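Local coordinates for kynurenine formamidase (Bacillus anthracis, PDB 4CO9), which hydrolyses N-formyl-L-kynurenine to L-kynurenine and formate, the second step of tryptophan degradation by the kynurenine pathway, using two zinc ions per subunit, at residues P23-F28 against T48-T53; N17-W22 against G117-F122; D10-L15 against T53-D58; I145-P150 against I173-V178; K69-D74 against A195-D200. One frame throughout, in Å; residues are numbered along the deposited sequence.

Interaction 1 of 5, residues P23-F28 against T48-T53. With ZN (zinc ion), chain P.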
# COMPACT_ATOMS: atom_id res chain seq x y z
N PRO C 23 -6.68 -19.27 -11.03
CA PRO C 23 -7.37 -20.54 -10.76
C PRO C 23 -6.67 -21.35 -9.67
O PRO C 23 -5.45 -21.55 -9.72
CB PRO C 23 -7.29 -21.27 -12.10
CG PRO C 23 -7.14 -20.20 -13.12
CD PRO C 23 -6.43 -19.06 -12.46
N GLY C 24 -7.44 -21.74 -8.65
CA GLY C 24 -6.92 -22.56 -7.56
C GLY C 24 -6.19 -21.81 -6.44
O GLY C 24 -5.83 -22.41 -5.44
N ASP C 25 -5.92 -20.51 -6.64
CA ASP C 25 -5.12 -19.71 -5.73
C ASP C 25 -5.98 -19.36 -4.52
O ASP C 25 -7.18 -19.57 -4.57
CB ASP C 25 -4.65 -18.46 -6.46
CG ASP C 25 -3.43 -17.83 -5.83
OD1 ASP C 25 -2.97 -18.36 -4.78
OD2 ASP C 25 -2.97 -16.80 -6.38
N THR C 26 -5.37 -18.87 -3.45
CA THR C 26 -6.11 -18.51 -2.25
C THR C 26 -7.25 -17.55 -2.59
O THR C 26 -7.00 -16.49 -3.12
CB THR C 26 -5.18 -17.78 -1.25
OG1 THR C 26 -4.04 -18.59 -0.98
CG2 THR C 26 -5.90 -17.50 0.04
N PRO C 27 -8.51 -17.92 -2.26
CA PRO C 27 -9.58 -16.95 -2.43
C PRO C 27 -9.42 -15.75 -1.50
O PRO C 27 -8.92 -15.90 -0.39
CB PRO C 27 -10.85 -17.73 -2.06
CG PRO C 27 -10.47 -19.15 -2.12
CD PRO C 27 -9.03 -19.18 -1.71
N PHE C 28 -9.81 -14.57 -1.96
CA PHE C 28 -9.72 -13.39 -1.12
C PHE C 28 -10.74 -13.48 0.00
O PHE C 28 -11.88 -13.83 -0.24
CB PHE C 28 -9.99 -12.11 -1.91
CG PHE C 28 -9.93 -10.87 -1.05
CD1 PHE C 28 -11.03 -10.43 -0.30
CD2 PHE C 28 -8.75 -10.16 -0.96
CE1 PHE C 28 -10.94 -9.30 0.50
CE2 PHE C 28 -8.65 -9.03 -0.16
CZ PHE C 28 -9.75 -8.59 0.56
N THR C 48 -7.12 -12.48 4.53
CA THR C 48 -6.44 -13.62 3.92
C THR C 48 -6.49 -13.45 2.41
O THR C 48 -7.57 -13.28 1.84
CB THR C 48 -7.13 -14.94 4.31
OG1 THR C 48 -7.17 -15.05 5.74
CG2 THR C 48 -6.36 -16.14 3.77
N MET C 49 -5.34 -13.50 1.74
CA MET C 49 -5.32 -13.33 0.29
C MET C 49 -4.06 -13.88 -0.36
O MET C 49 -3.02 -14.03 0.31
CB MET C 49 -5.45 -11.83 -0.07
CG MET C 49 -4.27 -10.97 0.38
SD MET C 49 -4.55 -9.18 0.21
CE MET C 49 -4.67 -9.08 -1.56
N SER C 50 -4.16 -14.20 -1.65
CA SER C 50 -2.97 -14.38 -2.48
C SER C 50 -2.34 -13.02 -2.70
O SER C 50 -3.04 -12.03 -2.83
CB SER C 50 -3.30 -14.98 -3.83
OG SER C 50 -2.16 -14.97 -4.68
N ILE C 51 -1.01 -13.00 -2.75
CA ILE C 51 -0.23 -11.82 -3.14
C ILE C 51 -0.70 -11.23 -4.49
O ILE C 51 -0.78 -9.98 -4.68
CB ILE C 51 1.25 -12.23 -3.17
CG1 ILE C 51 1.75 -12.49 -1.73
CG2 ILE C 51 2.10 -11.17 -3.87
CD1 ILE C 51 1.82 -11.26 -0.80
N HIS C 52 -1.06 -12.12 -5.41
CA HIS C 52 -1.36 -11.72 -6.77
C HIS C 52 -2.87 -11.59 -6.95
O HIS C 52 -3.48 -12.25 -7.78
CB HIS C 52 -0.75 -12.73 -7.74
CG HIS C 52 0.73 -12.92 -7.54
ND1 HIS C 52 1.68 -12.27 -8.30
CD2 HIS C 52 1.41 -13.65 -6.63
CE1 HIS C 52 2.89 -12.59 -7.87
NE2 HIS C 52 2.75 -13.43 -6.85
N THR C 53 -3.46 -10.72 -6.15
CA THR C 53 -4.89 -10.44 -6.20
C THR C 53 -5.04 -8.95 -6.38
O THR C 53 -4.42 -8.19 -5.67
CB THR C 53 -5.57 -10.84 -4.87
OG1 THR C 53 -5.28 -12.20 -4.60
CG2 THR C 53 -7.09 -10.67 -4.93
ZN ZN P . 1.61 -11.04 -10.11
O HOH W 1 -4.64 -14.99 -7.48
O HOH W 2 2.18 -12.49 -11.44
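Met49 CB, Thr48 O and the methyl of Thr53 all approach the Phe28 ring obliquely. Phe28 CD2 lies 3.8 Å from Met49 CB, and the two side chains run side by side in the same direction. Met49 SD stands 5.3 Å from the Phe28 centroid, an oblique Met-aromatic contact. In the Asp25 carboxylate, OD2 accepts the Ser50 hydroxyl on the syn side, though 34° out of the carboxylate plane, with Ser50 OG 2.6 Å from Asp25 OD2, while OD1 takes the Thr26 backbone N-H from above the plane. With CG anti to its own backbone N (chi1 -159°), Asp25 puts the carboxylate carbon on the side of Ser50. Ser50 suits this place because its small hydroxyl donates to Asp25 and also accepts His52 N at OG, 3.1 Å away, closing an ST turn. Water 1 donates to both Asp25 OD2 and His52 O. On one face of the His52 imidazole lies Ile51 CG2, and His52 ND1 binds a zinc ion at 2.2 Å; Asp200 holds its NE2. Thr26 CG2 meets Thr48 CG2 at 4.0 Å, the two side chains crossing at about a right angle. The contact thus fastens the loop preceding strand 29-34 to the end of strand 44-50, beside the zinc site. Thr48 and Met49 also pair with an antiparallel strand of the second subunit, which carries the sheet across the dimer interface.

Interaction 2 of 5, residues N17-W22 against G117-F122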
# COMPACT_ATOMS: atom_id res chain seq x y z
N ASN C 17 -14.52 -9.95 -1.21
CA ASN C 17 -14.68 -11.39 -1.38
C ASN C 17 -15.13 -11.81 -2.78
O ASN C 17 -15.02 -12.98 -3.10
CB ASN C 17 -15.63 -11.95 -0.31
CG ASN C 17 -15.05 -11.89 1.10
OD1 ASN C 17 -13.99 -11.33 1.35
ND2 ASN C 17 -15.77 -12.46 2.05
N ASP C 18 -15.62 -10.87 -3.60
CA ASP C 18 -16.01 -11.17 -4.97
C ASP C 18 -14.90 -11.07 -6.01
O ASP C 18 -15.12 -11.41 -7.17
CB ASP C 18 -17.16 -10.24 -5.40
CG ASP C 18 -18.40 -10.40 -4.52
OD1 ASP C 18 -18.67 -11.52 -4.06
OD2 ASP C 18 -19.10 -9.39 -4.31
N ILE C 19 -13.73 -10.57 -5.63
CA ILE C 19 -12.65 -10.39 -6.60
C ILE C 19 -12.15 -11.74 -7.10
O ILE C 19 -12.15 -12.72 -6.38
CB ILE C 19 -11.49 -9.55 -6.04
CG1 ILE C 19 -10.64 -9.00 -7.20
CG2 ILE C 19 -10.65 -10.33 -5.06
CD1 ILE C 19 -9.61 -7.98 -6.79
N ALA C 20 -11.74 -11.77 -8.36
CA ALA C 20 -11.17 -12.96 -8.97
C ALA C 20 -9.76 -13.23 -8.45
O ALA C 20 -9.11 -12.34 -7.90
CB ALA C 20 -11.14 -12.81 -10.48
N THR C 21 -9.33 -14.46 -8.62
CA THR C 21 -7.95 -14.86 -8.34
C THR C 21 -7.47 -15.79 -9.45
O THR C 21 -8.28 -16.27 -10.24
CB THR C 21 -7.84 -15.61 -7.00
OG1 THR C 21 -8.66 -16.78 -7.04
CG2 THR C 21 -8.28 -14.74 -5.83
N TRP C 22 -6.18 -16.06 -9.49
CA TRP C 22 -5.66 -17.11 -10.39
C TRP C 22 -6.39 -18.41 -10.04
O TRP C 22 -6.68 -18.63 -8.88
CB TRP C 22 -4.15 -17.26 -10.22
CG TRP C 22 -3.37 -16.21 -10.98
CD1 TRP C 22 -3.14 -14.93 -10.59
CD2 TRP C 22 -2.76 -16.35 -12.26
NE1 TRP C 22 -2.41 -14.26 -11.55
CE2 TRP C 22 -2.16 -15.12 -12.58
CE3 TRP C 22 -2.65 -17.41 -13.16
CZ2 TRP C 22 -1.46 -14.90 -13.78
CZ3 TRP C 22 -1.95 -17.20 -14.35
CH2 TRP C 22 -1.37 -15.96 -14.65
N GLY C 117 -10.83 -5.92 -17.82
CA GLY C 117 -11.52 -4.90 -17.03
C GLY C 117 -12.65 -5.37 -16.13
O GLY C 117 -13.42 -4.55 -15.65
N LYS C 118 -12.76 -6.68 -15.89
CA LYS C 118 -13.73 -7.22 -14.94
C LYS C 118 -13.01 -7.85 -13.75
O LYS C 118 -12.57 -9.01 -13.82
CB LYS C 118 -14.63 -8.24 -15.62
CG LYS C 118 -15.46 -7.64 -16.75
CD LYS C 118 -16.25 -8.69 -17.51
CE LYS C 118 -15.36 -9.37 -18.54
NZ LYS C 118 -16.14 -10.26 -19.44
N ALA C 119 -12.88 -7.08 -12.67
CA ALA C 119 -12.05 -7.48 -11.52
C ALA C 119 -12.55 -8.77 -10.86
O ALA C 119 -11.78 -9.49 -10.21
CB ALA C 119 -11.96 -6.36 -10.49
N ASN C 120 -13.84 -9.04 -11.00
CA ASN C 120 -14.47 -10.17 -10.33
C ASN C 120 -14.54 -11.43 -11.21
O ASN C 120 -15.13 -12.43 -10.81
CB ASN C 120 -15.85 -9.76 -9.79
CG ASN C 120 -15.77 -8.64 -8.73
OD1 ASN C 120 -14.68 -8.29 -8.24
ND2 ASN C 120 -16.92 -8.09 -8.36
N GLU C 121 -13.91 -11.39 -12.39
CA GLU C 121 -13.73 -12.57 -13.21
C GLU C 121 -12.27 -12.71 -13.61
O GLU C 121 -11.60 -11.72 -13.87
CB GLU C 121 -14.57 -12.48 -14.48
CG GLU C 121 -16.06 -12.33 -14.22
CD GLU C 121 -16.86 -12.20 -15.51
OE1 GLU C 121 -16.34 -12.58 -16.58
OE2 GLU C 121 -18.01 -11.69 -15.45
N PHE C 122 -11.78 -13.95 -13.68
CA PHE C 122 -10.45 -14.17 -14.20
C PHE C 122 -10.55 -14.42 -15.70
O PHE C 122 -11.34 -15.25 -16.13
CB PHE C 122 -9.78 -15.35 -13.49
CG PHE C 122 -8.29 -15.35 -13.64
CD1 PHE C 122 -7.51 -14.46 -12.92
CD2 PHE C 122 -7.68 -16.20 -14.55
CE1 PHE C 122 -6.15 -14.45 -13.09
CE2 PHE C 122 -6.30 -16.20 -14.72
CZ PHE C 122 -5.54 -15.31 -13.99
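Trp22 and Phe122 meet as an edge-to-face pair, the phenyl edge directed at the indole face with the planes inclined at 53°. Phe122 CZ sits over the centre of the indole and comes within 3.4 Å of Trp22 CD2. The phenyl ring is itself met on one face by the backbone of Trp22, whose CA lies 4.1 Å from the Phe122 centroid in a CH-pi contact. Phe122 CG is anti to its backbone N (chi1 -161°), which places CG on the side of the 17-22 loop. Farther back along the two loops, Ala20 CB packs at 3.3 Å against Glu121 C, and its small methyl suits so close an approach of main chain. The Ala20 N-H points almost straight at Ala119 O, 2.9 Å from Ala20 N, and uses an in-plane lone pair of that carbonyl. Ala119 belongs to a type I beta turn from Lys118 to Glu121. Beyond it, Asn120 CB and CG lie 3.2 Å from Asp18 O, and Asn120 OD1 3.3 Å from Ile19 CA. Trp22 binds substrate, and its nearest side-chain atom is about 5 Å from a zinc ion. One backbone bond backed by aromatic and aliphatic packing therefore joins the two loops, and a largely apolar contact of this kind, with Phe122 against the indole, probably helps to set the ring's orientation at the active site.

Interaction 3 of 5, residues D10-L15 against T53-D58; sequences DISQPL and TGTHID. With ZN (zinc ion), chain P; ZN (zinc ion), chain O.
Gly54 and Thr55, the residues that Gln13 approaches, belong to the sequence His-Thr-Gly-Thr-His-Ile-Asp, part of the zinc-binding signature of the cyclase family. Thr55 OG1 accepts the backbone N-H of Gln13, with Gln13 N 2.9 Å away, and is also hydrogen-bonded to Asn176 O. A hydroxyl suits this place, since it can accept from the Gln13 N-H and donate to the Asn176 carbonyl. Water 3 adds a second link, donating to Gln13 O and accepting from Thr55 N. Gln13, extended beyond CG, brings OE1 to 3.3 Å from Gly54 CA. Leu15 CD2 packs 4.1 Å from that same CA and also reaches the Thr53 methyl. It lies close to where a CB would stand, which suits a residue without a side chain, and the positive phi of 65° is a further reason for glycine. From this loop the chain enters strand 56-58 and the metal site. His56 NE2 binds one zinc ion, which His52 and Glu175 also ligate, and Asp58 bridges the pair through OD1 to that zinc and OD2 to the other. The rotation of the His56 ring is helped into place by its other nitrogen: His56 ND1 donates to Gly54 O at 2.8 Å, nearly straight (175°), with the oxygen in the ring plane.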
# COMPACT_ATOMS: atom_id res chain seq x y z
N ASP C 10 -7.81 7.06 -8.27
CA ASP C 10 -7.65 5.64 -7.96
C ASP C 10 -7.62 4.81 -9.24
O ASP C 10 -8.53 4.90 -10.07
CB ASP C 10 -8.83 5.20 -7.07
CG ASP C 10 -8.63 3.85 -6.41
OD1 ASP C 10 -7.57 3.22 -6.57
OD2 ASP C 10 -9.57 3.42 -5.69
N ILE C 11 -6.56 4.01 -9.41
CA ILE C 11 -6.51 3.06 -10.52
C ILE C 11 -6.32 1.62 -10.01
O ILE C 11 -5.72 0.78 -10.70
CB ILE C 11 -5.44 3.44 -11.58
CG1 ILE C 11 -4.04 3.54 -10.97
CG2 ILE C 11 -5.84 4.75 -12.23
CD1 ILE C 11 -2.93 3.45 -11.99
N SER C 12 -6.83 1.36 -8.81
CA SER C 12 -6.75 0.05 -8.19
C SER C 12 -8.09 -0.69 -8.26
O SER C 12 -9.15 -0.07 -8.27
CB SER C 12 -6.35 0.19 -6.72
OG SER C 12 -5.15 0.92 -6.58
N GLN C 13 -8.02 -2.01 -8.31
CA GLN C 13 -9.21 -2.85 -8.25
C GLN C 13 -9.72 -2.98 -6.81
O GLN C 13 -8.94 -3.24 -5.91
CB GLN C 13 -8.91 -4.24 -8.81
CG GLN C 13 -8.60 -4.27 -10.29
CD GLN C 13 -8.40 -5.66 -10.85
OE1 GLN C 13 -8.17 -6.61 -10.11
NE2 GLN C 13 -8.49 -5.79 -12.17
N PRO C 14 -11.04 -2.82 -6.59
CA PRO C 14 -11.55 -3.00 -5.24
C PRO C 14 -11.30 -4.42 -4.75
O PRO C 14 -11.55 -5.38 -5.49
CB PRO C 14 -13.05 -2.73 -5.38
CG PRO C 14 -13.17 -1.85 -6.57
CD PRO C 14 -12.08 -2.32 -7.51
N LEU C 15 -10.81 -4.53 -3.52
CA LEU C 15 -10.52 -5.79 -2.89
C LEU C 15 -11.68 -6.17 -1.98
O LEU C 15 -11.96 -5.49 -1.00
CB LEU C 15 -9.23 -5.71 -2.09
CG LEU C 15 -7.92 -5.58 -2.88
CD1 LEU C 15 -6.78 -5.30 -1.91
CD2 LEU C 15 -7.62 -6.84 -3.69
N THR C 53 -3.46 -10.72 -6.15
CA THR C 53 -4.89 -10.44 -6.20
C THR C 53 -5.04 -8.95 -6.38
O THR C 53 -4.42 -8.19 -5.67
CB THR C 53 -5.57 -10.84 -4.87
OG1 THR C 53 -5.28 -12.20 -4.60
CG2 THR C 53 -7.09 -10.67 -4.93
N GLY C 54 -5.91 -8.56 -7.30
CA GLY C 54 -6.17 -7.16 -7.54
C GLY C 54 -4.93 -6.49 -8.07
O GLY C 54 -4.05 -7.15 -8.64
N THR C 55 -4.84 -5.19 -7.85
CA THR C 55 -3.72 -4.40 -8.33
C THR C 55 -2.52 -4.72 -7.45
O THR C 55 -2.59 -4.58 -6.22
CB THR C 55 -4.09 -2.91 -8.27
OG1 THR C 55 -5.32 -2.72 -8.98
CG2 THR C 55 -3.01 -2.07 -8.92
N HIS C 56 -1.42 -5.14 -8.05
CA HIS C 56 -0.28 -5.58 -7.27
C HIS C 56 1.00 -5.55 -8.09
O HIS C 56 0.97 -5.44 -9.31
CB HIS C 56 -0.53 -7.00 -6.77
CG HIS C 56 -0.47 -8.03 -7.84
ND1 HIS C 56 -1.55 -8.30 -8.66
CD2 HIS C 56 0.53 -8.84 -8.25
CE1 HIS C 56 -1.21 -9.26 -9.51
NE2 HIS C 56 0.04 -9.60 -9.28
N ILE C 57 2.12 -5.68 -7.39
CA ILE C 57 3.42 -5.74 -8.03
C ILE C 57 4.05 -7.11 -7.78
O ILE C 57 3.81 -7.73 -6.74
CB ILE C 57 4.36 -4.59 -7.56
CG1 ILE C 57 4.72 -4.68 -6.07
CG2 ILE C 57 3.72 -3.25 -7.88
CD1 ILE C 57 6.03 -5.41 -5.79
N ASP C 58 4.85 -7.56 -8.75
CA ASP C 58 5.61 -8.80 -8.65
C ASP C 58 7.05 -8.52 -8.21
O ASP C 58 7.67 -7.58 -8.71
CB ASP C 58 5.72 -9.50 -9.99
CG ASP C 58 4.41 -10.00 -10.51
OD1 ASP C 58 3.41 -10.07 -9.78
OD2 ASP C 58 4.40 -10.34 -11.72
ZN ZN P . 1.61 -11.04 -10.11
ZN ZN O . 3.07 -11.32 -12.83
O HOH W 3 -6.26 -3.77 -5.67
O HOH W 2 2.18 -12.49 -11.44
O HOH W 4 1.52 -12.90 -14.07

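Interaction 4 of 5, residues I145-P150 against I173-V178; sequences IGVDVP and ILENVV. With ZN (zinc ion), chain O; ZN (zinc ion), chain P.
Ile145-Val147 and Ile173-Glu175 are neighbouring parallel strands of a beta-alpha-beta unit, linked through helix 161-168. Backbone bonds come first: Leu174 N donates to Ile145 O, and Val147 N to Leu174 O at 3.0 Å. At the strand end Val177 N donates to Val147 O, and beyond it Asn176 N donates to Val149 O from above the carbonyl plane. Asn176 has positive phi (62°), a backbone shape asparagine tolerates well. Its OD1 lies against the Pro150 ring, 3.5 Å from Pro150 CG, the two side chains crossing, while Gly54 O accepts from its ND2. Among apolar contacts, Val147 CG2 lies 4.0 Å from Glu175 CG, side by side with it, and Ile145 touches Ile173 on the face packed by helix 161-168. Gly146 suits its place because a CB there would be tight against Leu174 CD2. The metal contacts belong to Glu175, whose chain, extended beyond CG, carries the carboxylate to both zinc ions. OE2 binds the zinc shared with His163 at 2.1 Å, and OE1 bridges, binding the other zinc at 2.4 Å and the first at 2.6 Å.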
# COMPACT_ATOMS: atom_id res chain seq x y z
N ILE C 145 6.88 -1.14 -15.77
CA ILE C 145 5.83 -1.36 -16.73
C ILE C 145 4.60 -1.85 -15.97
O ILE C 145 4.70 -2.71 -15.08
CB ILE C 145 6.27 -2.36 -17.84
CG1 ILE C 145 5.28 -2.37 -19.00
CG2 ILE C 145 6.41 -3.78 -17.32
CD1 ILE C 145 5.47 -1.23 -19.95
N GLY C 146 3.45 -1.26 -16.31
CA GLY C 146 2.18 -1.64 -15.72
C GLY C 146 1.21 -2.04 -16.80
O GLY C 146 1.21 -1.46 -17.88
N VAL C 147 0.39 -3.05 -16.51
CA VAL C 147 -0.64 -3.52 -17.42
C VAL C 147 -2.00 -3.64 -16.73
O VAL C 147 -2.07 -3.90 -15.52
CB VAL C 147 -0.26 -4.87 -18.07
CG1 VAL C 147 0.94 -4.69 -18.97
CG2 VAL C 147 -0.00 -5.95 -17.03
N ASP C 148 -3.07 -3.45 -17.50
CA ASP C 148 -4.43 -3.56 -16.95
C ASP C 148 -5.01 -4.96 -17.05
O ASP C 148 -6.22 -5.14 -17.18
CB ASP C 148 -5.36 -2.54 -17.62
CG ASP C 148 -5.50 -2.73 -19.12
OD1 ASP C 148 -4.74 -3.55 -19.69
OD2 ASP C 148 -6.34 -2.04 -19.73
N VAL C 149 -4.13 -5.96 -16.97
CA VAL C 149 -4.50 -7.38 -16.95
C VAL C 149 -3.63 -8.10 -15.90
O VAL C 149 -2.69 -7.50 -15.36
CB VAL C 149 -4.32 -8.03 -18.34
CG1 VAL C 149 -5.44 -7.60 -19.26
CG2 VAL C 149 -2.97 -7.66 -18.93
N PRO C 150 -3.95 -9.36 -15.56
CA PRO C 150 -3.26 -10.00 -14.42
C PRO C 150 -1.82 -10.41 -14.65
O PRO C 150 -1.13 -10.74 -13.69
CB PRO C 150 -4.10 -11.26 -14.16
CG PRO C 150 -5.42 -10.96 -14.75
CD PRO C 150 -5.16 -10.11 -15.95
N ILE C 173 7.42 -4.64 -12.40
CA ILE C 173 6.14 -5.10 -12.95
C ILE C 173 4.98 -4.78 -12.03
O ILE C 173 4.99 -5.13 -10.85
CB ILE C 173 6.17 -6.63 -13.19
CG1 ILE C 173 7.23 -6.96 -14.24
CG2 ILE C 173 4.80 -7.13 -13.65
CD1 ILE C 173 7.53 -8.44 -14.36
N LEU C 174 3.96 -4.15 -12.62
CA LEU C 174 2.72 -3.79 -11.95
C LEU C 174 1.58 -4.36 -12.77
O LEU C 174 1.50 -4.13 -13.97
CB LEU C 174 2.64 -2.27 -11.86
CG LEU C 174 1.33 -1.60 -11.48
CD1 LEU C 174 0.86 -2.05 -10.10
CD2 LEU C 174 1.50 -0.09 -11.53
N GLU C 175 0.70 -5.12 -12.13
CA GLU C 175 -0.39 -5.82 -12.81
C GLU C 175 -1.76 -5.43 -12.25
O GLU C 175 -1.87 -4.96 -11.11
CB GLU C 175 -0.18 -7.34 -12.70
CG GLU C 175 0.96 -7.82 -13.57
CD GLU C 175 1.54 -9.17 -13.16
OE1 GLU C 175 1.34 -9.59 -12.00
OE2 GLU C 175 2.22 -9.80 -14.02
N ASN C 176 -2.78 -5.58 -13.09
CA ASN C 176 -4.17 -5.29 -12.74
C ASN C 176 -4.48 -3.83 -12.38
O ASN C 176 -5.33 -3.57 -11.54
CB ASN C 176 -4.66 -6.22 -11.61
CG ASN C 176 -4.98 -7.62 -12.10
OD1 ASN C 176 -5.35 -7.82 -13.25
ND2 ASN C 176 -4.88 -8.59 -11.20
N VAL C 177 -3.81 -2.88 -13.01
CA VAL C 177 -4.26 -1.50 -12.88
C VAL C 177 -5.58 -1.33 -13.64
O VAL C 177 -5.89 -2.13 -14.51
CB VAL C 177 -3.23 -0.44 -13.34
CG1 VAL C 177 -2.08 -0.36 -12.34
CG2 VAL C 177 -2.72 -0.70 -14.75
N VAL C 178 -6.34 -0.31 -13.26
CA VAL C 178 -7.64 -0.00 -13.86
C VAL C 178 -7.51 1.33 -14.58
O VAL C 178 -7.31 2.36 -13.95
CB VAL C 178 -8.71 0.14 -12.77
CG1 VAL C 178 -10.08 0.39 -13.39
CG2 VAL C 178 -8.72 -1.10 -11.89
ZN ZN O . 3.07 -11.32 -12.83
ZN ZN P . 1.61 -11.04 -10.11
O HOH W 2 2.18 -12.49 -11.44
O HOH W 4 1.52 -12.90 -14.07

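Interaction 5 of 5, residues K69-D74 against A195-D200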
# COMPACT_ATOMS: atom_id res chain seq x y z
N LYS C 69 13.29 -10.34 -2.93
CA LYS C 69 11.99 -10.32 -2.26
C LYS C 69 11.50 -8.88 -2.23
O LYS C 69 12.26 -7.95 -2.50
CB LYS C 69 12.10 -10.82 -0.82
CG LYS C 69 12.85 -12.13 -0.63
CD LYS C 69 12.13 -13.30 -1.27
CE LYS C 69 12.46 -14.62 -0.58
NZ LYS C 69 13.88 -15.00 -0.77
N VAL C 70 10.24 -8.69 -1.86
CA VAL C 70 9.60 -7.38 -1.96
C VAL C 70 10.37 -6.27 -1.25
O VAL C 70 10.56 -5.20 -1.82
CB VAL C 70 8.15 -7.42 -1.44
CG1 VAL C 70 7.63 -6.01 -1.16
CG2 VAL C 70 7.26 -8.11 -2.45
N LEU C 71 10.79 -6.50 -0.02
CA LEU C 71 11.42 -5.44 0.75
C LEU C 71 12.78 -5.03 0.17
O LEU C 71 13.24 -3.91 0.42
CB LEU C 71 11.56 -5.85 2.22
CG LEU C 71 12.04 -4.79 3.22
CD1 LEU C 71 11.20 -3.52 3.17
CD2 LEU C 71 12.05 -5.35 4.63
N ASP C 72 13.39 -5.90 -0.62
CA ASP C 72 14.66 -5.59 -1.31
C ASP C 72 14.45 -4.64 -2.49
O ASP C 72 15.42 -4.10 -3.03
CB ASP C 72 15.32 -6.86 -1.86
CG ASP C 72 15.58 -7.94 -0.81
OD1 ASP C 72 15.92 -7.58 0.33
OD2 ASP C 72 15.43 -9.16 -1.14
N LEU C 73 13.21 -4.47 -2.93
CA LEU C 73 12.95 -3.64 -4.09
C LEU C 73 13.07 -2.14 -3.77
O LEU C 73 12.67 -1.67 -2.70
CB LEU C 73 11.57 -3.93 -4.68
CG LEU C 73 11.34 -5.37 -5.15
CD1 LEU C 73 9.86 -5.59 -5.42
CD2 LEU C 73 12.15 -5.68 -6.39
N ASP C 74 13.61 -1.40 -4.74
CA ASP C 74 13.85 0.03 -4.60
C ASP C 74 12.53 0.81 -4.66
O ASP C 74 11.87 0.85 -5.69
CB ASP C 74 14.80 0.44 -5.72
CG ASP C 74 15.13 1.91 -5.71
OD1 ASP C 74 14.69 2.63 -4.81
OD2 ASP C 74 15.85 2.32 -6.64
N ALA C 195 5.88 -3.40 2.98
CA ALA C 195 7.25 -3.70 3.38
C ALA C 195 7.44 -5.19 3.72
O ALA C 195 7.86 -5.52 4.81
CB ALA C 195 7.65 -2.82 4.55
N LEU C 196 7.15 -6.07 2.77
CA LEU C 196 7.13 -7.51 3.03
C LEU C 196 8.51 -8.12 2.88
O LEU C 196 9.01 -8.21 1.76
CB LEU C 196 6.14 -8.19 2.09
CG LEU C 196 4.68 -7.86 2.35
CD1 LEU C 196 3.82 -8.09 1.12
CD2 LEU C 196 4.18 -8.68 3.53
N SER C 197 9.11 -8.51 3.99
CA SER C 197 10.49 -9.01 4.00
C SER C 197 10.72 -10.17 3.05
O SER C 197 11.75 -10.24 2.39
CB SER C 197 10.90 -9.44 5.41
OG SER C 197 10.80 -8.38 6.35
N ASP C 198 9.76 -11.09 2.99
CA ASP C 198 10.01 -12.39 2.38
C ASP C 198 9.14 -12.71 1.19
O ASP C 198 9.19 -13.82 0.67
CB ASP C 198 9.82 -13.48 3.44
CG ASP C 198 10.72 -13.27 4.65
OD1 ASP C 198 11.91 -13.04 4.45
OD2 ASP C 198 10.23 -13.30 5.78
N ALA C 199 8.33 -11.75 0.74
CA ALA C 199 7.28 -12.04 -0.23
C ALA C 199 7.71 -11.97 -1.69
O ALA C 199 8.69 -11.31 -2.04
CB ALA C 199 6.07 -11.14 0.02
N ASP C 200 6.90 -12.63 -2.51
CA ASP C 200 7.04 -12.74 -3.93
C ASP C 200 6.36 -11.60 -4.67
O ASP C 200 6.40 -11.55 -5.90
CB ASP C 200 6.44 -14.08 -4.40
CG ASP C 200 4.98 -14.28 -3.95
OD1 ASP C 200 4.71 -14.29 -2.73
OD2 ASP C 200 4.12 -14.47 -4.82
O HOH W 5 14.05 -8.96 2.60
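Val70, opening the 3-10 segment 70-72, donates its N-H to Ala199 O, 3.0 Å from Val70 N, and Leu71 N makes a weak bond to Leu196 O. Between these carbonyls stands Val70, its CB 4.1 Å from Leu196 CB and its CG2 at the same distance from Ala199 CB. A compact branched residue suits this slot. Leu71 has CG anti to its backbone N (chi1 -173°); its CD1 packs 3.9 Å from Ala195 CB, and CD2 rests near Ser197 OG, which is hydrogen-bonded to Asn16 of the second subunit. Lys69 lays its aliphatic part over the backbone, CB 3.3 Å from Ser197 O, and makes a cation-pi contact with Phe61. Water 5 donates to Asp72 OD1 and Ser197 O. Asp200 bonds through OD2 to the zinc ligand His52 and through OD1 to Tyr30 of the second subunit. One good and one weak main-chain bond, with small apolar groups between, thus probably help to hold the loop leading to this second-shell carboxylate, which may polarise the histidine.

Interactions 1, 3 and 4 gather round the two zinc ions: His52, then His56 and Asp58, then Glu175 come in that order along the chain. Interactions 3 and 4 are closest, with centres 8 Å apart, and meet in the mixed sheet where strands 56-58 and 172-175 are neighbours. Interaction 1 shares Thr53 with interaction 3. Interaction 2 touches both through Ile19 and reaches Pro150 of interaction 4, placing its loops beside the metal site. Interaction 5 lies about 25 Å from interaction 2, between centres, yet touches interaction 1 where Asp200 bonds His52. Because interactions 1, 3 and 5 also contact the second subunit, the active site is built close to the dimer interface.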